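Local coordinates for PILI retraction protein PILT (Thermus thermophilus, PDB 5FL3) that probably hydrolyses ATP, as a GSP E family ATPase, to power retraction of pili, at residues L29-P34 / K54-I59. Residues are numbered along the deposited sequence; the frame is centred on the assembly and turned at random.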
loop_
_atom_site.group_PDB
_atom_site.type_symbol
_atom_site.label_atom_id
_atom_site.label_comp_id
_atom_site.label_asym_id
_atom_site.label_seq_id
_atom_site.Cartn_x
_atom_site.Cartn_y
_atom_site.Cartn_z
ATOM N N LEU A 29 20.597 -10.409 -0.431
ATOM C CA LEU A 29 21.985 -10.881 -0.496
ATOM C C LEU A 29 22.393 -11.544 0.836
ATOM O O LEU A 29 22.729 -10.862 1.817
ATOM C CB LEU A 29 22.917 -9.712 -0.848
ATOM C CG LEU A 29 22.554 -9.082 -2.205
ATOM C CD1 LEU A 29 23.485 -7.960 -2.630
ATOM C CD2 LEU A 29 22.494 -10.167 -3.287
ATOM N N GLN A 30 22.337 -12.874 0.862
ATOM C CA GLN A 30 22.549 -13.644 2.080
ATOM C C GLN A 30 23.536 -14.788 1.850
ATOM O O GLN A 30 23.438 -15.495 0.848
ATOM C CB GLN A 30 21.227 -14.218 2.595
ATOM C CG GLN A 30 20.169 -13.214 2.967
ATOM C CD GLN A 30 20.528 -12.395 4.203
ATOM O OE1 GLN A 30 21.560 -12.616 4.836
ATOM N NE2 GLN A 30 19.674 -11.444 4.547
ATOM N N ALA A 31 24.454 -14.991 2.790
ATOM C CA ALA A 31 25.432 -16.071 2.672
ATOM C C ALA A 31 24.759 -17.444 2.575
ATOM O O ALA A 31 23.846 -17.764 3.345
ATOM C CB ALA A 31 26.419 -16.041 3.855
ATOM N N GLY A 32 25.210 -18.251 1.618
ATOM C CA GLY A 32 24.704 -19.601 1.473
ATOM C C GLY A 32 23.584 -19.711 0.460
ATOM O O GLY A 32 23.099 -20.804 0.170
ATOM N N ALA A 33 23.158 -18.572 -0.070
ATOM C CA ALA A 33 22.149 -18.550 -1.111
ATOM C C ALA A 33 22.665 -17.768 -2.301
ATOM O O ALA A 33 23.607 -16.996 -2.190
ATOM C CB ALA A 33 20.877 -17.951 -0.604
ATOM N N PRO A 34 22.074 -17.986 -3.466
ATOM C CA PRO A 34 22.475 -17.091 -4.546
ATOM C C PRO A 34 21.781 -15.738 -4.372
ATOM O O PRO A 34 20.812 -15.650 -3.607
ATOM C CB PRO A 34 21.989 -17.823 -5.790
ATOM C CG PRO A 34 20.758 -18.542 -5.305
ATOM C CD PRO A 34 21.051 -18.956 -3.890
ATOM N N LYS A 54 32.352 -14.001 2.604
ATOM C CA LYS A 54 33.350 -13.081 2.078
ATOM C C LYS A 54 32.754 -12.194 0.983
ATOM O O LYS A 54 32.966 -10.987 0.990
ATOM C CB LYS A 54 34.574 -13.844 1.561
ATOM C CG LYS A 54 35.897 -13.206 1.998
ATOM C CD LYS A 54 36.927 -14.246 2.456
ATOM C CE LYS A 54 38.128 -13.565 3.120
ATOM N NZ LYS A 54 39.175 -14.517 3.611
ATOM N N GLU A 55 31.979 -12.777 0.074
ATOM C CA GLU A 55 31.388 -11.997 -1.006
ATOM C C GLU A 55 30.327 -11.017 -0.517
ATOM O O GLU A 55 30.249 -9.900 -1.026
ATOM C CB GLU A 55 30.776 -12.907 -2.051
ATOM C CG GLU A 55 31.761 -13.593 -2.956
ATOM C CD GLU A 55 31.120 -14.765 -3.660
ATOM O OE1 GLU A 55 30.430 -15.542 -2.962
ATOM O OE2 GLU A 55 31.278 -14.903 -4.894
ATOM N N VAL A 56 29.501 -11.431 0.448
ATOM C CA VAL A 56 28.464 -10.527 0.951
ATOM C C VAL A 56 29.126 -9.324 1.614
ATOM O O VAL A 56 28.741 -8.190 1.371
ATOM C CB VAL A 56 27.493 -11.212 1.941
ATOM C CG1 VAL A 56 26.449 -10.215 2.428
ATOM C CG2 VAL A 56 26.812 -12.389 1.281
ATOM N N GLU A 57 30.155 -9.571 2.408
ATOM C CA GLU A 57 30.890 -8.484 3.031
ATOM C C GLU A 57 31.464 -7.500 2.009
ATOM O O GLU A 57 31.428 -6.281 2.222
ATOM C CB GLU A 57 32.006 -9.039 3.889
ATOM C CG GLU A 57 32.800 -7.990 4.620
ATOM C CD GLU A 57 33.684 -8.598 5.683
ATOM O OE1 GLU A 57 33.821 -9.843 5.679
ATOM O OE2 GLU A 57 34.234 -7.842 6.518
ATOM N N ALA A 58 31.974 -8.027 0.896
ATOM C CA ALA A 58 32.601 -7.195 -0.132
ATOM C C ALA A 58 31.554 -6.312 -0.775
ATOM O O ALA A 58 31.781 -5.116 -1.005
ATOM C CB ALA A 58 33.309 -8.055 -1.197
ATOM N N ILE A 59 30.402 -6.909 -1.063
ATOM C CA ILE A 59 29.272 -6.149 -1.564
ATOM C C ILE A 59 28.898 -5.026 -0.594
ATOM O O ILE A 59 28.759 -3.865 -1.006
ATOM C CB ILE A 59 28.085 -7.046 -1.804
ATOM C CG1 ILE A 59 28.401 -7.974 -2.980
ATOM C CG2 ILE A 59 26.848 -6.203 -2.047
ATOM C CD1 ILE A 59 27.324 -8.953 -3.276
#
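Ile-59 N donates to Glu-55 O at 3.0 Å, the i to i-4 bond of helix 53-63, in the helix turn that presents Ile-59 to Leu-29 of strand 26-30. The contact packs this helix against the antiparallel sheet of the N-terminal domain, a PAS-like fold in PilT ATPases, away from the ADP pocket. The two segments bury 181 Å², both sides summed, and the touching is by van der Waals contact. Leu-29 and Ile-59 cross at about a right angle: Leu-29 CD1 lies 3.8 Å from Ile-59 CG2, and Ile-59 CD1 flanks the same methyl. Both side chains also touch Leu-103 of strand 100-108, which makes a backbone hydrogen bond with Leu-29, so the apolar cluster extends to the neighbouring strand.

Val-56 works on backbone instead. With CG1 anti to the backbone N (chi1 180°), that methyl meets Leu-29 O at 3.8 Å, while CG2 reaches the peptide joining Gln-30 to Ala-31. This peptide opens a type II turn, closed by Ala-33 N to Gln-30 O at 3.2 Å; Gly-32 takes its third position with a positive phi of 95°, which glycine adopts readily. At the turn, Val-56 CG2 stands 3.8 Å from Ala-31 N but 4.5 Å from Ala-31 CB.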